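Local coordinates for protein prolyl 4-hydroxylase (Paramecium bursaria Chlorella virus 1, PDB 5C5T) that probably hydroxylates proline residues of collagen-like chains as a 2-oxoglutarate-dependent dioxygenase that normally uses iron, here holding zinc and 2-oxoglutarate in its active site, at residues Thr88-Gly93 with Val124-Tyr129; Thr156-Leu161 with Lys217-Gln222; Asp173-Lys178 with Glu204-Gly209. All coordinates share one frame; numbering follows the deposited sequence.

Contact 1 of 3, residues Thr88-Gly93 with Val124-Tyr129; sequences TWFMPG and VQVARY. With AKG (2-oxoglutaric acid), chain C.
At one margin of the larger antiparallel sheet of a double-stranded beta-helix (jelly-roll) oxygenase fold, the edge strand carrying Thr88 and Trp89 is laid against strand 120-129. Thr88 and Val126 form a hydrogen-bonded pair, with Thr88 N to Val126 O and Val126 N to Thr88 O both at 2.9 Å. Just past it, Phe90 N reaches Val124 O at 2.9 Å. A water closes the other side of this Phe90-Val124 pair, donating a hydrogen bond to Phe90 O and accepting one from Val124 N. Trp89 and Gln125 make the non-hydrogen-bonded pair between these rungs. Here the indole lies over the Gln125 side chain: CB sits above the six-membered ring, 3.8 Å from its centroid and 19° off the normal, a CH-pi contact. Gln125 CG stands anti to the backbone N (chi1 -178°), and the extended chain carries the amide past the indole, its NE2 3.6 Å from Trp89 CZ2 with the two planes 58° apart. The other end of that amide, OE1, accepts from Asn221 ND2, tying the edge of the sheet to the 2-oxoglutarate site. On the side of the sheet where Val126 lies, the Phe90 ring reaches it, Phe90 CE1 being 3.6 Å from Val126 CG2. Further along, Tyr129 brings OH to 2.7 Å from AKG O3. Helix 47-59 packs beneath Phe90 and Val126 through Leu53 and Ala57, while strand 217-225 flanks strand 120-129 on its other side.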
# COMPACT_ATOMS: atom_id res chain seq x y z
N THR A 88 5.53 11.82 1.45
CA THR A 88 4.73 12.87 2.03
C THR A 88 3.37 12.34 2.46
O THR A 88 2.96 11.24 2.05
CB THR A 88 4.59 14.06 1.05
OG1 THR A 88 3.98 15.16 1.71
CG2 THR A 88 3.79 13.70 -0.23
N TRP A 89 2.72 13.07 3.36
CA TRP A 89 1.40 12.70 3.90
C TRP A 89 0.29 13.69 3.56
O TRP A 89 0.52 14.88 3.58
CB TRP A 89 1.43 12.59 5.42
CG TRP A 89 2.38 11.57 5.96
CD1 TRP A 89 3.67 11.78 6.34
CD2 TRP A 89 2.09 10.17 6.25
NE1 TRP A 89 4.21 10.61 6.85
CE2 TRP A 89 3.27 9.61 6.78
CE3 TRP A 89 0.97 9.36 6.13
CZ2 TRP A 89 3.35 8.26 7.15
CZ3 TRP A 89 1.05 8.01 6.50
CH2 TRP A 89 2.22 7.49 7.03
N PHE A 90 -0.92 13.17 3.35
CA PHE A 90 -2.10 13.98 3.06
C PHE A 90 -3.06 13.95 4.23
O PHE A 90 -3.31 12.88 4.83
CB PHE A 90 -2.80 13.46 1.80
CG PHE A 90 -2.09 13.80 0.52
CD1 PHE A 90 -1.03 13.05 0.12
CD2 PHE A 90 -2.47 14.87 -0.26
CE1 PHE A 90 -0.32 13.35 -1.01
CE2 PHE A 90 -1.78 15.17 -1.45
CZ PHE A 90 -0.69 14.39 -1.82
N MET A 91 -3.55 15.13 4.60
CA MET A 91 -4.61 15.26 5.58
C MET A 91 -5.92 14.74 5.02
O MET A 91 -6.10 14.71 3.80
CB MET A 91 -4.78 16.70 6.02
CG MET A 91 -3.51 17.32 6.64
SD MET A 91 -3.02 16.53 8.17
CE MET A 91 -1.63 15.55 7.70
N PRO A 92 -6.81 14.29 5.92
CA PRO A 92 -8.17 13.90 5.51
C PRO A 92 -8.80 15.05 4.73
O PRO A 92 -8.67 16.21 5.14
CB PRO A 92 -8.88 13.65 6.83
CG PRO A 92 -7.78 13.31 7.81
CD PRO A 92 -6.60 14.12 7.36
N GLY A 93 -9.40 14.76 3.58
CA GLY A 93 -10.07 15.80 2.81
C GLY A 93 -9.19 16.82 2.09
O GLY A 93 -9.69 17.76 1.48
N VAL A 124 -3.31 9.16 4.10
CA VAL A 124 -2.63 8.55 2.96
C VAL A 124 -1.19 9.10 2.84
O VAL A 124 -0.95 10.31 3.01
CB VAL A 124 -3.44 8.79 1.67
CG1 VAL A 124 -2.66 8.45 0.43
CG2 VAL A 124 -4.75 8.03 1.71
N GLN A 125 -0.26 8.19 2.55
CA GLN A 125 1.13 8.49 2.26
C GLN A 125 1.38 8.32 0.77
O GLN A 125 0.93 7.32 0.16
CB GLN A 125 2.06 7.57 3.03
CG GLN A 125 3.54 7.81 2.84
CD GLN A 125 4.34 6.58 3.22
OE1 GLN A 125 4.43 5.63 2.45
NE2 GLN A 125 4.94 6.60 4.40
N VAL A 126 2.07 9.28 0.15
CA VAL A 126 2.60 9.08 -1.21
C VAL A 126 4.12 8.98 -1.12
O VAL A 126 4.77 9.80 -0.45
CB VAL A 126 2.13 10.22 -2.18
CG1 VAL A 126 2.88 10.17 -3.53
CG2 VAL A 126 0.58 10.17 -2.36
N ALA A 127 4.70 7.95 -1.75
CA ALA A 127 6.12 7.73 -1.71
C ALA A 127 6.70 7.60 -3.11
O ALA A 127 6.03 7.10 -4.01
CB ALA A 127 6.46 6.42 -0.91
N ARG A 128 7.97 7.98 -3.24
CA ARG A 128 8.67 7.96 -4.52
C ARG A 128 10.02 7.29 -4.40
O ARG A 128 10.75 7.48 -3.42
CB ARG A 128 8.86 9.39 -5.05
CG ARG A 128 9.71 9.47 -6.36
CD ARG A 128 9.49 10.83 -7.04
NE ARG A 128 10.19 10.97 -8.33
CZ ARG A 128 11.43 11.43 -8.43
NH1 ARG A 128 12.12 11.75 -7.34
NH2 ARG A 128 12.00 11.54 -9.63
N TYR A 129 10.33 6.50 -5.43
CA TYR A 129 11.59 5.82 -5.61
C TYR A 129 12.29 6.29 -6.89
O TYR A 129 11.74 6.17 -8.00
CB TYR A 129 11.39 4.32 -5.74
CG TYR A 129 10.68 3.62 -4.63
CD1 TYR A 129 11.37 3.08 -3.57
CD2 TYR A 129 9.30 3.49 -4.65
CE1 TYR A 129 10.70 2.40 -2.54
CE2 TYR A 129 8.63 2.80 -3.64
CZ TYR A 129 9.35 2.28 -2.60
OH TYR A 129 8.69 1.61 -1.61
C1 AKG C . 5.33 0.23 1.95
O1 AKG C . 5.39 1.47 1.70
O2 AKG C . 5.07 -0.13 3.13
C2 AKG C . 5.68 -0.78 0.90
O5 AKG C . 5.90 -1.91 1.25
C3 AKG C . 5.77 -0.35 -0.58
C4 AKG C . 6.02 -1.51 -1.50
C5 AKG C . 6.49 -1.07 -2.86
O3 AKG C . 7.06 0.04 -3.01
O4 AKG C . 6.27 -1.83 -3.86
O HOH W 1 -5.34 11.12 3.90

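Contact 2 of 3, residues Thr156-Leu161 with Lys217-Gln222; sequences TLMVYL and KIIANQ. With AKG (2-oxoglutaric acid), chain C.
Strands 156-160 and 217-222 run antiparallel at 155°, their axes 4.6 Å apart at closest, through two hydrogen-bonded pairs, Leu157 with Gln222 and Val159 with Ala220 (Val159 N to Ala220 O 2.8 Å), and where the first strand turns away Leu161 N still bonds to Ile218 O at 2.7 Å. Met158, Tyr160, Ile219 and Asn221 line one face. Met158 runs next to Asn221 in the same direction, with CG of the methionine 3.4 Å from OD1 of the asparagine. With chi1 and chi2 both near 180°, the methionine chain extends so that SD lies 3.7 Å from Ile219 CD1; the bend at chi3 turns only the terminal CE. The isoleucine holds CG1 between its backbone N and carbonyl carbon (chi1 63°), which sends CD1 out over the ligand, while CG2 meets Tyr160 CD1. This is the floor of the 2-oxoglutarate pocket, set on the larger sheet of the jelly-roll barrel. Met158 SD and Ile219 CD1 give the methylene chain of AKG an apolar bed, CD1 coming to 3.6 Å from AKG C3. At one end, the fully extended Lys217 grips the distal carboxylate with NZ, 2.7 Å from AKG O4 and more weakly bonded to O3; Gly170 O also receives this ammonium. At the other, Asn221 ND2, held chiefly by Gln125, gives a weak bond to AKG O1. The hydroxyls of Tyr160 and Thr156 pair with Thr172 and Asp140, respectively. Leu161, at the corner of the chain, turns toward the partner strand, its CD2 4.2 Å from Ala220 CB, and helix 47-59 covers Leu161 and Ile218.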
# COMPACT_ATOMS: atom_id res chain seq x y z
N THR A 156 -3.50 -3.20 3.98
CA THR A 156 -2.92 -2.18 3.12
C THR A 156 -3.59 -2.14 1.76
O THR A 156 -3.74 -3.17 1.15
CB THR A 156 -1.41 -2.43 2.87
OG1 THR A 156 -0.68 -2.59 4.11
CG2 THR A 156 -0.76 -1.33 2.01
N LEU A 157 -3.95 -0.94 1.27
CA LEU A 157 -4.36 -0.74 -0.11
C LEU A 157 -3.33 0.23 -0.71
O LEU A 157 -3.20 1.37 -0.30
CB LEU A 157 -5.79 -0.26 -0.22
CG LEU A 157 -6.29 -0.32 -1.67
CD1 LEU A 157 -7.75 -0.74 -1.84
CD2 LEU A 157 -6.00 1.01 -2.32
N MET A 158 -2.57 -0.27 -1.67
CA MET A 158 -1.48 0.50 -2.28
C MET A 158 -1.83 0.69 -3.77
O MET A 158 -2.19 -0.27 -4.49
CB MET A 158 -0.13 -0.20 -2.14
CG MET A 158 1.03 0.57 -2.78
SD MET A 158 2.60 -0.32 -2.82
CE MET A 158 2.13 -1.80 -3.69
N VAL A 159 -1.73 1.95 -4.23
CA VAL A 159 -1.98 2.27 -5.64
C VAL A 159 -0.70 2.67 -6.31
O VAL A 159 0.03 3.52 -5.79
CB VAL A 159 -3.00 3.42 -5.80
CG1 VAL A 159 -3.42 3.53 -7.27
CG2 VAL A 159 -4.16 3.25 -4.93
N TYR A 160 -0.40 2.08 -7.48
CA TYR A 160 0.75 2.55 -8.30
C TYR A 160 0.33 3.80 -9.06
O TYR A 160 -0.60 3.74 -9.88
CB TYR A 160 1.22 1.48 -9.30
CG TYR A 160 1.66 0.16 -8.66
CD1 TYR A 160 2.79 0.09 -7.91
CD2 TYR A 160 0.91 -0.99 -8.83
CE1 TYR A 160 3.19 -1.11 -7.30
CE2 TYR A 160 1.28 -2.19 -8.22
CZ TYR A 160 2.43 -2.23 -7.46
OH TYR A 160 2.82 -3.44 -6.89
N LEU A 161 0.96 4.93 -8.75
CA LEU A 161 0.65 6.17 -9.46
C LEU A 161 1.53 6.33 -10.69
O LEU A 161 1.09 6.92 -11.67
CB LEU A 161 0.83 7.39 -8.55
CG LEU A 161 0.04 7.34 -7.24
CD1 LEU A 161 0.16 8.70 -6.54
CD2 LEU A 161 -1.39 6.98 -7.37
N LYS A 217 9.26 5.37 -9.66
CA LYS A 217 8.11 4.64 -9.13
C LYS A 217 7.46 5.53 -8.06
O LYS A 217 8.15 5.98 -7.14
CB LYS A 217 8.52 3.28 -8.55
CG LYS A 217 7.45 2.52 -7.76
CD LYS A 217 8.05 1.20 -7.29
CE LYS A 217 7.10 0.43 -6.40
NZ LYS A 217 7.77 -0.77 -5.83
N ILE A 218 6.16 5.75 -8.18
CA ILE A 218 5.40 6.52 -7.19
C ILE A 218 4.17 5.69 -6.78
O ILE A 218 3.43 5.21 -7.67
CB ILE A 218 5.01 7.91 -7.72
CG1 ILE A 218 6.23 8.62 -8.31
CG2 ILE A 218 4.36 8.70 -6.60
CD1 ILE A 218 5.95 9.99 -8.84
N ILE A 219 3.97 5.53 -5.46
CA ILE A 219 2.83 4.84 -4.90
C ILE A 219 2.06 5.73 -3.91
O ILE A 219 2.58 6.71 -3.33
CB ILE A 219 3.32 3.56 -4.20
CG1 ILE A 219 4.24 3.89 -3.05
CG2 ILE A 219 3.95 2.65 -5.25
CD1 ILE A 219 4.67 2.68 -2.25
N ALA A 220 0.79 5.37 -3.70
CA ALA A 220 -0.06 5.85 -2.61
C ALA A 220 -0.46 4.69 -1.69
O ALA A 220 -0.94 3.65 -2.15
CB ALA A 220 -1.27 6.55 -3.17
N ASN A 221 -0.13 4.84 -0.41
CA ASN A 221 -0.45 3.84 0.63
C ASN A 221 -1.59 4.26 1.48
O ASN A 221 -1.54 5.29 2.17
CB ASN A 221 0.76 3.59 1.56
CG ASN A 221 1.83 2.77 0.92
OD1 ASN A 221 1.59 1.69 0.43
ND2 ASN A 221 3.07 3.27 0.98
N GLN A 222 -2.65 3.46 1.43
CA GLN A 222 -3.81 3.61 2.35
C GLN A 222 -3.78 2.47 3.37
O GLN A 222 -4.11 1.35 3.04
CB GLN A 222 -5.13 3.62 1.60
CG GLN A 222 -6.35 3.66 2.51
CD GLN A 222 -6.44 4.93 3.35
OE1 GLN A 222 -6.90 5.97 2.88
NE2 GLN A 222 -5.92 4.88 4.57
C1 AKG C . 5.33 0.23 1.95
O1 AKG C . 5.39 1.47 1.70
O2 AKG C . 5.07 -0.13 3.13
C2 AKG C . 5.68 -0.78 0.90
O5 AKG C . 5.90 -1.91 1.25
C3 AKG C . 5.77 -0.35 -0.58
C4 AKG C . 6.02 -1.51 -1.50
C5 AKG C . 6.49 -1.07 -2.86
O3 AKG C . 7.06 0.04 -3.01
O4 AKG C . 6.27 -1.83 -3.86

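Contact 3 of 3, residues Asp173-Lys178 with Glu204-Gly209; sequences DFPTLK and ETLHAG. With ZN (zinc ion), chain D; AKG (2-oxoglutaric acid), chain C.
His207, the distal histidine of the His-X-Asp...His metal triad, is carried on the smaller sheet of the jelly roll beside Phe174. Asp173 and Ala208 form the hydrogen-bonded pair that joins the strands, Asp173 N to Ala208 O being 2.9 Å. The histidine has CG between its backbone N and carbonyl carbon (chi1 64°), a rotamer that swings the imidazole inward to the metal. NE2 binds zinc at 2.1 Å, and ND1 donates to Thr205 O at 2.8 Å, close to the ring plane; that bond fixes the ring's rotation. His138, Asp140 and AKG atoms O2 and O5 complete the metal's ligands. Phe174 runs next to the histidine in the same direction, its ring 37° from the imidazole plane and CD1 3.8 Å from His207 CB; Phe191 meets both rings. Farther out, Pro175 meets Leu206 crosswise, Pro175 CG to Leu206 CD2 at 4.0 Å. Leu177 places CG 3.5 Å from Glu204 O. Bridging the two segments, a water accepts from Thr176 N at 2.9 Å and donates to Glu204 O and Leu206 O.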
# COMPACT_ATOMS: atom_id res chain seq x y z
N ASP A 173 7.34 -7.34 -4.11
CA ASP A 173 7.67 -8.72 -3.92
C ASP A 173 6.96 -9.26 -2.67
O ASP A 173 6.99 -8.63 -1.60
CB ASP A 173 9.19 -8.89 -3.81
CG ASP A 173 9.66 -10.34 -3.84
OD1 ASP A 173 8.93 -11.21 -4.34
OD2 ASP A 173 10.76 -10.62 -3.34
N PHE A 174 6.29 -10.41 -2.81
CA PHE A 174 5.78 -11.17 -1.67
C PHE A 174 6.52 -12.50 -1.67
O PHE A 174 6.05 -13.49 -2.24
CB PHE A 174 4.25 -11.40 -1.75
CG PHE A 174 3.41 -10.13 -1.69
CD1 PHE A 174 2.90 -9.66 -0.51
CD2 PHE A 174 3.08 -9.45 -2.85
CE1 PHE A 174 2.11 -8.52 -0.48
CE2 PHE A 174 2.30 -8.31 -2.82
CZ PHE A 174 1.82 -7.85 -1.62
N PRO A 175 7.72 -12.55 -1.05
CA PRO A 175 8.58 -13.72 -1.24
C PRO A 175 8.02 -15.02 -0.69
O PRO A 175 8.28 -16.07 -1.28
CB PRO A 175 9.88 -13.34 -0.50
CG PRO A 175 9.53 -12.19 0.34
CD PRO A 175 8.38 -11.46 -0.30
N THR A 176 7.24 -14.97 0.39
CA THR A 176 6.69 -16.18 0.98
C THR A 176 5.56 -16.72 0.10
O THR A 176 5.31 -17.92 0.05
CB THR A 176 6.21 -15.90 2.39
OG1 THR A 176 7.31 -15.38 3.13
CG2 THR A 176 5.61 -17.18 3.05
N LEU A 177 4.91 -15.84 -0.65
CA LEU A 177 3.88 -16.28 -1.54
C LEU A 177 4.41 -16.55 -2.94
O LEU A 177 3.65 -16.99 -3.82
CB LEU A 177 2.77 -15.25 -1.59
CG LEU A 177 2.02 -14.96 -0.29
CD1 LEU A 177 1.08 -13.78 -0.49
CD2 LEU A 177 1.26 -16.17 0.22
N LYS A 178 5.70 -16.33 -3.16
CA LYS A 178 6.36 -16.58 -4.45
C LYS A 178 5.66 -15.85 -5.57
O LYS A 178 5.55 -16.35 -6.68
CB LYS A 178 6.46 -18.10 -4.76
CG LYS A 178 7.43 -18.75 -3.80
CD LYS A 178 7.79 -20.16 -4.19
CE LYS A 178 8.53 -20.84 -3.09
NZ LYS A 178 9.77 -20.09 -2.77
N GLU A 204 2.70 -14.37 6.18
CA GLU A 204 2.63 -14.63 4.73
C GLU A 204 2.76 -13.39 3.82
O GLU A 204 3.06 -13.50 2.66
CB GLU A 204 1.31 -15.33 4.39
CG GLU A 204 1.19 -16.74 5.00
CD GLU A 204 0.63 -16.77 6.42
OE1 GLU A 204 0.44 -15.71 7.07
OE2 GLU A 204 0.42 -17.91 6.90
N THR A 205 2.48 -12.21 4.34
CA THR A 205 2.54 -11.00 3.51
C THR A 205 3.71 -10.12 3.84
O THR A 205 3.67 -8.93 3.57
CB THR A 205 1.22 -10.19 3.62
OG1 THR A 205 0.95 -9.89 5.00
CG2 THR A 205 0.09 -10.97 3.05
N LEU A 206 4.80 -10.76 4.31
CA LEU A 206 6.15 -10.18 4.18
C LEU A 206 6.29 -9.63 2.75
O LEU A 206 6.00 -10.31 1.80
CB LEU A 206 7.22 -11.23 4.47
CG LEU A 206 8.70 -10.86 4.36
CD1 LEU A 206 9.04 -9.94 5.53
CD2 LEU A 206 9.57 -12.13 4.37
N HIS A 207 6.69 -8.39 2.63
CA HIS A 207 6.82 -7.82 1.28
C HIS A 207 7.94 -6.79 1.18
O HIS A 207 8.45 -6.30 2.21
CB HIS A 207 5.45 -7.23 0.86
CG HIS A 207 5.03 -6.09 1.72
ND1 HIS A 207 4.55 -6.29 3.00
CD2 HIS A 207 5.11 -4.75 1.56
CE1 HIS A 207 4.30 -5.11 3.56
NE2 HIS A 207 4.68 -4.17 2.72
N ALA A 208 8.29 -6.44 -0.05
CA ALA A 208 9.35 -5.49 -0.34
C ALA A 208 9.04 -4.73 -1.60
O ALA A 208 8.30 -5.21 -2.45
CB ALA A 208 10.67 -6.22 -0.50
N GLY A 209 9.58 -3.53 -1.71
CA GLY A 209 9.63 -2.86 -2.99
C GLY A 209 11.04 -3.07 -3.55
O GLY A 209 12.00 -2.63 -2.94
ZN ZN D . 5.20 -2.23 3.36
C1 AKG C . 5.33 0.23 1.95
O1 AKG C . 5.39 1.47 1.70
O2 AKG C . 5.07 -0.13 3.13
C2 AKG C . 5.68 -0.78 0.90
O5 AKG C . 5.90 -1.91 1.25
C3 AKG C . 5.77 -0.35 -0.58
C4 AKG C . 6.02 -1.51 -1.50
C5 AKG C . 6.49 -1.07 -2.86
O3 AKG C . 7.06 0.04 -3.01
O4 AKG C . 6.27 -1.83 -3.86
O HOH W 2 5.39 -12.92 1.15

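Overall arrangement
All three contacts are antiparallel pairings that reach the same 2-oxoglutarate. Contacts 1 and 2 share the larger sheet, where strands 120-129 and 217-225 are neighbours, joined by Gln125 O to Asn221 N and Tyr129 N to Lys217 O. Contact 2 is wholly buried near the chain's centre; contact 1 is mostly buried, with Trp89 exposed at the sheet margin. Contact 3, partly buried, belongs to the smaller sheet and is nested in the loop that contact 2 closes. Its chemistry is metal coordination and a water bridging the two segments, whereas contact 2 offers amide, ammonium and apolar groups to the ligand, and contact 1 one tyrosine hydroxyl.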